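Local coordinates for rhamnose ABC transporter, rhamnose-binding protein (Actinomyces odontolyticus ATCC 17982, PDB 5BQ3) that probably binds a carbohydrate, likely rhamnose, as the solute-binding component of an ABC sugar transporter, at residues 157-162 / 192-197. Sequence-based numbering, arbitrary orientation.
Sequences ILSATA and KVYGDD
Val193 N donates to Ile157 O at 2.8 Å, with an N-H...O angle of 155°, between parallel strands. The ladder continues as Ser159 N meets Val193 O, and Gly195 N reaches Ser159 O at 2.9 Å in the straightest bond of the set, 171° at the hydrogen. Beyond the strands a weak bond from Asp196 N to Ala160 O prolongs the pairing into the loops. Tyr194, with CG anti to its carbonyl carbon (chi1 -58°), places its ring against the loop at 160-162: Ala162 CA sits over one face, 3.9 Å from the ring centroid, a CH-pi contact, while Ala160 O lies at the ring edge and Ser159 CB approaches Tyr194 CD1 at 3.7 Å. An alanine in place of Tyr194 would probably leave Ala162 CA without its CH-pi partner and open a gap beside Ser159 CB. Two waters tie the loop ends together, one between Thr161 OG1 and Asp197 OD2, the other accepting from Ala162 N and donating to Asp196 OD1 at 2.7 Å. Asp197 OD1 is held separately by Thr223 OG1. On the sheet face opposite Ser159 and Tyr194, Leu158 CD1 touches Val193 CG2 at 3.9 Å, and both side chains pack on helix 199-212. Ile157 and Ser159 face helix 165-180, the crossover of this beta-alpha-beta unit, whose strand 187-194 edges the four-stranded parallel sheet while 153-159 pairs inward with 218-221.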
loop_
_atom_site.group_PDB
_atom_site.type_symbol
_atom_site.label_atom_id
_atom_site.label_comp_id
_atom_site.label_asym_id
_atom_site.label_seq_id
_atom_site.Cartn_x
_atom_site.Cartn_y
_atom_site.Cartn_z
ATOM N N ILE A 157 -8.863 13.346 -13.351
ATOM C CA ILE A 157 -8.653 12.471 -12.195
ATOM C C ILE A 157 -9.981 11.798 -11.802
ATOM O O ILE A 157 -10.978 12.483 -11.583
ATOM C CB ILE A 157 -7.993 13.228 -10.997
ATOM C CG1 ILE A 157 -6.610 13.815 -11.396
ATOM C CG2 ILE A 157 -7.866 12.318 -9.755
ATOM C CD1 ILE A 157 -6.079 14.929 -10.499
ATOM N N LEU A 158 -9.978 10.452 -11.736
ATOM C CA LEU A 158 -11.108 9.629 -11.311
ATOM C C LEU A 158 -10.712 8.977 -9.986
ATOM O O LEU A 158 -10.074 7.920 -9.965
ATOM C CB LEU A 158 -11.504 8.588 -12.382
ATOM C CG LEU A 158 -12.893 7.940 -12.213
ATOM C CD1 LEU A 158 -13.612 7.849 -13.523
ATOM C CD2 LEU A 158 -12.793 6.563 -11.594
ATOM N N SER A 159 -11.051 9.653 -8.879
ATOM C CA SER A 159 -10.714 9.236 -7.521
ATOM C C SER A 159 -11.791 8.320 -6.902
ATOM O O SER A 159 -12.762 7.957 -7.575
ATOM C CB SER A 159 -10.514 10.471 -6.652
ATOM O OG SER A 159 -9.887 10.138 -5.427
ATOM N N ALA A 160 -11.604 7.939 -5.619
ATOM C CA ALA A 160 -12.528 7.109 -4.841
ATOM C C ALA A 160 -13.671 7.999 -4.310
ATOM O O ALA A 160 -14.338 8.640 -5.120
ATOM C CB ALA A 160 -11.775 6.434 -3.706
ATOM N N THR A 161 -13.905 8.057 -2.981
ATOM C CA THR A 161 -14.916 8.952 -2.404
ATOM C C THR A 161 -14.327 10.361 -2.332
ATOM O O THR A 161 -13.103 10.519 -2.345
ATOM C CB THR A 161 -15.396 8.483 -1.018
ATOM O OG1 THR A 161 -14.272 8.187 -0.190
ATOM C CG2 THR A 161 -16.337 7.303 -1.082
ATOM N N ALA A 162 -15.194 11.380 -2.241
ATOM C CA ALA A 162 -14.788 12.782 -2.149
ATOM C C ALA A 162 -13.989 13.087 -0.867
ATOM O O ALA A 162 -13.117 13.956 -0.887
ATOM C CB ALA A 162 -16.013 13.675 -2.217
ATOM N N LYS A 192 -12.013 16.480 -12.019
ATOM C CA LYS A 192 -11.831 15.730 -10.777
ATOM C C LYS A 192 -13.165 15.078 -10.407
ATOM O O LYS A 192 -14.023 15.718 -9.788
ATOM C CB LYS A 192 -11.305 16.631 -9.645
ATOM C CG LYS A 192 -9.807 16.909 -9.708
ATOM C CD LYS A 192 -9.185 17.002 -8.314
ATOM C CE LYS A 192 -9.266 18.378 -7.712
ATOM N NZ LYS A 192 -8.847 18.371 -6.287
ATOM N N VAL A 193 -13.360 13.822 -10.844
ATOM C CA VAL A 193 -14.591 13.059 -10.603
ATOM C C VAL A 193 -14.361 11.995 -9.520
ATOM O O VAL A 193 -13.219 11.605 -9.269
ATOM C CB VAL A 193 -15.196 12.443 -11.890
ATOM C CG1 VAL A 193 -15.756 13.527 -12.805
ATOM C CG2 VAL A 193 -14.193 11.557 -12.626
ATOM N N TYR A 194 -15.452 11.537 -8.878
ATOM C CA TYR A 194 -15.380 10.572 -7.784
ATOM C C TYR A 194 -16.256 9.341 -8.048
ATOM O O TYR A 194 -17.474 9.455 -8.213
ATOM C CB TYR A 194 -15.754 11.253 -6.454
ATOM C CG TYR A 194 -14.865 12.436 -6.131
ATOM C CD1 TYR A 194 -13.583 12.251 -5.619
ATOM C CD2 TYR A 194 -15.285 13.739 -6.378
ATOM C CE1 TYR A 194 -12.745 13.334 -5.354
ATOM C CE2 TYR A 194 -14.458 14.831 -6.117
ATOM C CZ TYR A 194 -13.188 14.623 -5.600
ATOM O OH TYR A 194 -12.365 15.691 -5.332
ATOM N N GLY A 195 -15.603 8.181 -8.097
ATOM C CA GLY A 195 -16.233 6.885 -8.334
ATOM C C GLY A 195 -16.719 6.181 -7.082
ATOM O O GLY A 195 -17.353 5.126 -7.173
ATOM N N ASP A 196 -16.404 6.759 -5.900
ATOM C CA ASP A 196 -16.778 6.309 -4.553
ATOM C C ASP A 196 -16.384 4.838 -4.255
ATOM O O ASP A 196 -17.061 4.180 -3.462
ATOM C CB ASP A 196 -18.290 6.531 -4.307
ATOM C CG ASP A 196 -18.747 7.978 -4.411
ATOM O OD1 ASP A 196 -17.984 8.878 -3.985
ATOM O OD2 ASP A 196 -19.878 8.208 -4.885
ATOM N N ASP A 197 -15.264 4.351 -4.851
ATOM C CA ASP A 197 -14.725 2.980 -4.728
ATOM C C ASP A 197 -15.783 1.917 -5.115
ATOM O O ASP A 197 -15.782 0.799 -4.586
ATOM C CB ASP A 197 -14.155 2.705 -3.317
ATOM C CG ASP A 197 -12.682 3.019 -3.134
ATOM O OD1 ASP A 197 -11.886 2.714 -4.054
ATOM O OD2 ASP A 197 -12.313 3.516 -2.048
HETATM O O HOH W 1 -13.176 5.733 -0.713
HETATM O O HOH W 2 -18.151 10.999 -2.270
#